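Local coordinates for protein cytochrome P450 (Bacillus megaterium, PDB 5L92) that binds heme and the steroid corticosterone and probably acts as a cytochrome P450 monooxygenase that inserts oxygen into steroid substrates, at residues G278-E281 / V282-Y285; A367-I370 / D371-Q375. All coordinates share one frame; numbering follows the deposited sequence.

Contact 1 (278-285) and contact 2 (367-375) are each a local contact within one helix, between residues three or four apart near its C-terminal end, and each holds a glutamate-arginine salt bridge. Their centres lie 18 Å apart and their nearest atoms about 7 Å apart, so they do not touch. The connection runs through helix 355-372: Ile279 of contact 1 packs on Ala362 and on Leu366, the residue just ahead of contact 2. Contact 1 is the one near the chemistry, with the side chain of Leu283 about 4 Å from the heme, about 9 Å from the side chain of the axial Cys352 and about 10 Å from corticosterone. Contact 2 lies away from these sites.

Contact 1 of 2, residues G278-E281 / V282-Y285; sequences GIEE and VLRY
Glu281 and Arg284 run side by side, pointing the same way, and form the salt bridge of the ExxR motif found in the K helix of cytochromes P450. The arginine presents NE and NH2 side-on, one to each carboxylate oxygen: NE reaches OE1 of Glu281 at 2.8 Å, nearly in the guanidinium plane, while NH2 reaches OE2 at 3.0 Å from above the carboxylate plane. The two flat groups are turned 25° from each other, and OE1 is met on its syn side, though somewhat out of the carboxylate plane. Both chains fold to get there: Glu281 carries CG anti to the backbone N (chi1 171°) and bends at chi2, and Arg284 starts out extended and bends at chi3 (57°), bringing the guanidinium back alongside the acid. OE2 also accepts from Arg337 NE and Lys334 N, as in other P450s, where this pair and an arginine from the loop beyond form a structural signature of the heme-side core; Arg284 NH1 bonds the carbonyls of His321 and Pro330. An alanine in place of Glu281 would probably leave the buried guanidinium of Arg284, and Arg337 too, without the acid that balances them.

On another side of the helix Glu280 bends at chi2 beside Leu283, its OE2 3.7 Å from Leu283 CD1; the carboxylate's main partner is Arg359, with His342 also bonded to OE1. Along the backbone, Leu283 N bonds Ile279 O (3.0 Å), and Tyr285 N bonds Glu281 O (3.0 Å).

Around helix 275-285, helix 247-260 touches Val282, Leu283 and Tyr285, helix 355-372 receives Ile279 through Ala362 and Leu366, and Phe333 and Asn340, from loops, touch Glu281.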
ATOM      1  N   GLY A 278      -5.222 -13.914 -10.517  1.00 27.42           N
ATOM      2  CA  GLY A 278      -5.619 -14.095  -9.127  1.00 28.41           C
ATOM      3  C   GLY A 278      -5.088 -12.986  -8.234  1.00 26.76           C
ATOM      4  O   GLY A 278      -5.773 -12.541  -7.312  1.00 26.09           O
ATOM      5  N   ILE A 279      -3.894 -12.481  -8.534  1.00 27.03           N
ATOM      6  CA  ILE A 279      -3.341 -11.406  -7.735  1.00 26.48           C
ATOM      7  C   ILE A 279      -4.125 -10.136  -7.989  1.00 26.75           C
ATOM      8  O   ILE A 279      -4.319  -9.342  -7.077  1.00 25.30           O
ATOM      9  CB  ILE A 279      -1.832 -11.248  -8.027  1.00 26.22           C
ATOM     10  CG1 ILE A 279      -1.048 -12.394  -7.397  1.00 26.84           C
ATOM     11  CG2 ILE A 279      -1.272  -9.896  -7.532  1.00 25.69           C
ATOM     12  CD1 ILE A 279       0.415 -12.505  -7.896  1.00 28.72           C
ATOM     13  N   GLU A 280      -4.585  -9.920  -9.225  1.00 26.39           N
ATOM     14  CA  GLU A 280      -5.425  -8.768  -9.510  1.00 26.86           C
ATOM     15  C   GLU A 280      -6.759  -8.864  -8.784  1.00 26.68           C
ATOM     16  O   GLU A 280      -7.331  -7.833  -8.394  1.00 24.79           O
ATOM     17  CB  GLU A 280      -5.648  -8.631 -11.016  1.00 27.23           C
ATOM     18  CG  GLU A 280      -4.365  -8.394 -11.839  1.00 27.11           C
ATOM     19  CD  GLU A 280      -3.566  -7.147 -11.387  1.00 28.44           C
ATOM     20  OE1 GLU A 280      -4.098  -6.019 -11.396  1.00 29.24           O
ATOM     21  OE2 GLU A 280      -2.398  -7.305 -11.034  1.00 28.05           O
ATOM     22  N   GLU A 281      -7.264 -10.083  -8.591  1.00 26.54           N
ATOM     23  CA  GLU A 281      -8.518 -10.252  -7.882  1.00 27.40           C
ATOM     24  C   GLU A 281      -8.326 -10.170  -6.368  1.00 27.56           C
ATOM     25  O   GLU A 281      -9.266  -9.815  -5.681  1.00 26.73           O
ATOM     26  CB  GLU A 281      -9.197 -11.557  -8.364  1.00 29.65           C
ATOM     27  CG  GLU A 281     -10.428 -12.064  -7.613  1.00 30.51           C
ATOM     28  CD  GLU A 281     -11.620 -11.212  -7.870  1.00 31.45           C
ATOM     29  OE1 GLU A 281     -11.415 -10.087  -8.341  1.00 35.49           O
ATOM     30  OE2 GLU A 281     -12.747 -11.662  -7.654  1.00 29.77           O
ATOM     31  N   VAL A 282      -7.131 -10.383  -5.823  1.00 26.41           N
ATOM     32  CA  VAL A 282      -6.905  -9.952  -4.439  1.00 26.40           C
ATOM     33  C   VAL A 282      -6.856  -8.425  -4.347  1.00 25.20           C
ATOM     34  O   VAL A 282      -7.473  -7.828  -3.457  1.00 23.82           O
ATOM     35  CB  VAL A 282      -5.639 -10.584  -3.859  1.00 26.29           C
ATOM     36  CG1 VAL A 282      -5.486 -10.168  -2.410  1.00 24.46           C
ATOM     37  CG2 VAL A 282      -5.699 -12.110  -3.968  1.00 26.24           C
ATOM     38  N   LEU A 283      -6.134  -7.767  -5.266  1.00 25.40           N
ATOM     39  CA  LEU A 283      -6.117  -6.305  -5.259  1.00 25.20           C
ATOM     40  C   LEU A 283      -7.524  -5.717  -5.249  1.00 24.71           C
ATOM     41  O   LEU A 283      -7.740  -4.617  -4.724  1.00 24.15           O
ATOM     42  CB  LEU A 283      -5.367  -5.772  -6.483  1.00 25.10           C
ATOM     43  CG  LEU A 283      -3.860  -5.969  -6.350  1.00 25.57           C
ATOM     44  CD1 LEU A 283      -3.166  -5.868  -7.705  1.00 26.42           C
ATOM     45  CD2 LEU A 283      -3.277  -4.939  -5.349  1.00 25.19           C
ATOM     46  N   ARG A 284      -8.477  -6.406  -5.850  1.00 24.33           N
ATOM     47  CA  ARG A 284      -9.872  -5.950  -5.861  1.00 25.50           C
ATOM     48  C   ARG A 284     -10.589  -6.315  -4.562  1.00 24.21           C
ATOM     49  O   ARG A 284     -11.291  -5.483  -3.969  1.00 23.31           O
ATOM     50  CB  ARG A 284     -10.616  -6.585  -7.060  1.00 25.73           C
ATOM     51  CG  ARG A 284     -11.978  -5.942  -7.340  1.00 26.21           C
ATOM     52  CD  ARG A 284     -12.993  -6.821  -8.144  1.00 27.00           C
ATOM     53  NE  ARG A 284     -13.306  -8.132  -7.548  1.00 27.75           N
ATOM     54  CZ  ARG A 284     -14.411  -8.421  -6.858  1.00 28.61           C
ATOM     55  NH1 ARG A 284     -15.346  -7.515  -6.632  1.00 28.16           N
ATOM     56  NH2 ARG A 284     -14.580  -9.633  -6.372  1.00 28.28           N
ATOM     57  N   TYR A 285     -10.431  -7.569  -4.120  1.00 23.75           N
ATOM     58  CA  TYR A 285     -11.261  -8.193  -3.092  1.00 25.48           C
ATOM     59  C   TYR A 285     -10.777  -7.887  -1.678  1.00 24.70           C
ATOM     60  O   TYR A 285     -11.596  -7.694  -0.776  1.00 23.22           O
ATOM     61  CB  TYR A 285     -11.300  -9.715  -3.335  1.00 25.79           C
ATOM     62  CG  TYR A 285     -12.401 -10.455  -2.611  1.00 26.66           C
ATOM     63  CD1 TYR A 285     -13.719 -10.440  -3.075  1.00 27.56           C
ATOM     64  CD2 TYR A 285     -12.124 -11.174  -1.476  1.00 27.77           C
ATOM     65  CE1 TYR A 285     -14.714 -11.141  -2.394  1.00 28.29           C
ATOM     66  CE2 TYR A 285     -13.081 -11.875  -0.819  1.00 28.36           C
ATOM     67  CZ  TYR A 285     -14.373 -11.859  -1.263  1.00 28.85           C
ATOM     68  OH  TYR A 285     -15.300 -12.559  -0.553  1.00 28.85           O
TER

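Contact 2 of 2, residues A367-I370 / D371-Q375; sequences AELI and DRYPQ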
ATOM      1  N   ALA A 367       4.158 -17.637  -6.345  1.00 30.45           N
ATOM      2  CA  ALA A 367       4.325 -18.819  -7.192  1.00 32.17           C
ATOM      3  C   ALA A 367       5.225 -19.833  -6.508  1.00 32.39           C
ATOM      4  O   ALA A 367       4.983 -21.045  -6.561  1.00 32.48           O
ATOM      5  CB  ALA A 367       4.907 -18.421  -8.550  1.00 33.60           C
ATOM      6  N   GLU A 368       6.245 -19.346  -5.817  1.00 32.65           N
ATOM      7  CA  GLU A 368       7.173 -20.239  -5.151  1.00 35.09           C
ATOM      8  C   GLU A 368       6.529 -20.838  -3.909  1.00 35.45           C
ATOM      9  O   GLU A 368       6.652 -22.037  -3.653  1.00 35.66           O
ATOM     10  CB  GLU A 368       8.448 -19.476  -4.824  1.00 35.93           C
ATOM     11  CG  GLU A 368       9.533 -20.296  -4.242  1.00 41.25           C
ATOM     12  CD  GLU A 368      10.097 -21.301  -5.224  1.00 45.26           C
ATOM     13  OE1 GLU A 368      10.032 -21.053  -6.448  1.00 46.35           O
ATOM     14  OE2 GLU A 368      10.599 -22.347  -4.768  1.00 47.82           O
ATOM     15  N   LEU A 369       5.808 -20.030  -3.139  1.00 34.04           N
ATOM     16  CA  LEU A 369       5.073 -20.581  -2.008  1.00 34.39           C
ATOM     17  C   LEU A 369       4.137 -21.695  -2.446  1.00 34.72           C
ATOM     18  O   LEU A 369       4.058 -22.757  -1.809  1.00 35.19           O
ATOM     19  CB  LEU A 369       4.270 -19.482  -1.332  1.00 33.86           C
ATOM     20  CG  LEU A 369       4.862 -18.854  -0.105  1.00 36.58           C
ATOM     21  CD1 LEU A 369       3.850 -17.835   0.369  1.00 33.79           C
ATOM     22  CD2 LEU A 369       5.147 -19.917   0.940  1.00 37.58           C
ATOM     23  N   ILE A 370       3.360 -21.437  -3.492  1.00 33.54           N
ATOM     24  CA  ILE A 370       2.357 -22.398  -3.917  1.00 34.14           C
ATOM     25  C   ILE A 370       3.030 -23.643  -4.474  1.00 34.80           C
ATOM     26  O   ILE A 370       2.552 -24.763  -4.275  1.00 34.43           O
ATOM     27  CB  ILE A 370       1.406 -21.742  -4.939  1.00 33.26           C
ATOM     28  CG1 ILE A 370       0.596 -20.642  -4.253  1.00 33.01           C
ATOM     29  CG2 ILE A 370       0.499 -22.771  -5.556  1.00 34.92           C
ATOM     30  CD1 ILE A 370      -0.030 -19.689  -5.240  1.00 35.82           C
ATOM     31  N   ASP A 371       4.163 -23.475  -5.159  1.00 35.85           N
ATOM     32  CA  ASP A 371       4.835 -24.622  -5.770  1.00 37.77           C
ATOM     33  C   ASP A 371       5.433 -25.535  -4.708  1.00 37.71           C
ATOM     34  O   ASP A 371       5.431 -26.758  -4.864  1.00 39.29           O
ATOM     35  CB  ASP A 371       5.922 -24.141  -6.736  1.00 41.12           C
ATOM     36  CG  ASP A 371       6.539 -25.285  -7.533  1.00 49.65           C
ATOM     37  OD1 ASP A 371       5.941 -25.707  -8.553  1.00 55.55           O
ATOM     38  OD2 ASP A 371       7.609 -25.770  -7.122  1.00 47.06           O
ATOM     39  N   ARG A 372       5.919 -24.965  -3.628  1.00 36.53           N
ATOM     40  CA  ARG A 372       6.508 -25.714  -2.545  1.00 36.99           C
ATOM     41  C   ARG A 372       5.574 -26.314  -1.548  1.00 37.48           C
ATOM     42  O   ARG A 372       5.849 -27.347  -1.051  1.00 36.95           O
ATOM     43  CB  ARG A 372       7.458 -24.835  -1.742  1.00 37.63           C
ATOM     44  CG  ARG A 372       8.574 -24.234  -2.547  1.00 40.16           C
ATOM     45  CD  ARG A 372       9.861 -24.238  -1.801  1.00 40.04           C
ATOM     46  NE  ARG A 372      10.884 -23.471  -2.466  1.00 44.25           N
ATOM     47  CZ  ARG A 372      12.010 -23.121  -1.886  1.00 41.55           C
ATOM     48  NH1 ARG A 372      12.242 -23.469  -0.657  1.00 38.84           N
ATOM     49  NH2 ARG A 372      12.903 -22.441  -2.544  1.00 42.94           N
ATOM     50  N   TYR A 373       4.491 -25.642  -1.232  1.00 35.91           N
ATOM     51  CA  TYR A 373       3.563 -26.110  -0.225  1.00 35.72           C
ATOM     52  C   TYR A 373       2.102 -26.182  -0.696  1.00 34.57           C
ATOM     53  O   TYR A 373       1.250 -25.501  -0.212  1.00 33.54           O
ATOM     54  CB  TYR A 373       3.709 -25.238   1.027  1.00 36.29           C
ATOM     55  CG  TYR A 373       5.137 -24.971   1.422  1.00 37.33           C
ATOM     56  CD1 TYR A 373       5.972 -25.998   1.740  1.00 37.28           C
ATOM     57  CD2 TYR A 373       5.648 -23.694   1.468  1.00 37.30           C
ATOM     58  CE1 TYR A 373       7.259 -25.775   2.083  1.00 37.25           C
ATOM     59  CE2 TYR A 373       6.947 -23.466   1.819  1.00 37.60           C
ATOM     60  CZ  TYR A 373       7.742 -24.516   2.110  1.00 38.75           C
ATOM     61  OH  TYR A 373       9.017 -24.339   2.451  1.00 42.57           O
ATOM     62  N   PRO A 374       1.874 -27.114  -1.685  1.00 34.40           N
ATOM     63  CA  PRO A 374       0.497 -27.182  -2.172  1.00 34.77           C
ATOM     64  C   PRO A 374      -0.584 -27.645  -1.195  1.00 34.22           C
ATOM     65  O   PRO A 374      -1.715 -27.428  -1.458  1.00 34.00           O
ATOM     66  CB  PRO A 374       0.569 -28.150  -3.335  1.00 34.91           C
ATOM     67  CG  PRO A 374       1.695 -29.008  -3.066  1.00 36.56           C
ATOM     68  CD  PRO A 374       2.694 -28.135  -2.468  1.00 35.15           C
ATOM     69  N   GLN A 375      -0.203 -28.264  -0.105  1.00 34.75           N
ATOM     70  CA  GLN A 375      -1.136 -28.733   0.857  1.00 35.30           C
ATOM     71  C   GLN A 375      -1.197 -27.833   2.081  1.00 32.85           C
ATOM     72  O   GLN A 375      -1.705 -28.221   3.090  1.00 31.67           O
ATOM     73  CB  GLN A 375      -0.813 -30.160   1.236  1.00 36.80           C
ATOM     74  CG  GLN A 375      -0.818 -31.139   0.096  1.00 40.07           C
ATOM     75  CD  GLN A 375      -2.028 -30.996  -0.788  1.00 57.24           C
ATOM     76  OE1 GLN A 375      -3.162 -31.086  -0.331  1.00 57.25           O
ATOM     77  NE2 GLN A 375      -1.799 -30.756  -2.052  1.00 47.89           N
TER
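OE2 of Glu368 is the atom gripped twice here, in an i to i+4 glutamate-arginine salt bridge: Arg372 NE comes in at 2.6 Å and Arg372 NH2 adds a weak bond at 3.2 Å, both to the same oxygen. NE uses the anti lone pair of OE2, on the side away from OE1, and the oxygen sits close to the guanidinium plane, at its edge. With the carboxylate and guanidinium planes almost perpendicular, 89° apart, both bonds fall on one oxygen, unlike a pairing that uses both. Glu368 reaches forward because CG is anti to its backbone N (chi1 -175°) and the chain bends at chi2 (67°), turning the acid along the helix toward the residue one turn on.

Arg372 serves the next residue as well: its CB lies over the centre of the Tyr373 ring, 3.7 Å above the plane. At the ring's edge Leu369 CD2 comes within 3.8 Å of Tyr373 CD2. Leu123 of helix 112-125 touches Tyr373 too, while Ile370 packs on Leu268 and Lys269, placing this end between helices 112-125 and 262-270.

Tyr373 N still bonds Leu369 O (3.0 Å), but the non-helical Tyr373 and the lack of an N-H on Pro374, whose N lies 3.6 Å from Ile370 O, mark where helix 355-372 stops.

Arg372 therefore faces two ways, its charged end to the acid and its aliphatic root to the tyrosine. The arginine probably also offsets some of the repulsion between the two acids, whose Glu368 OE2 and Asp371 OD2 lie 5.1 Å apart.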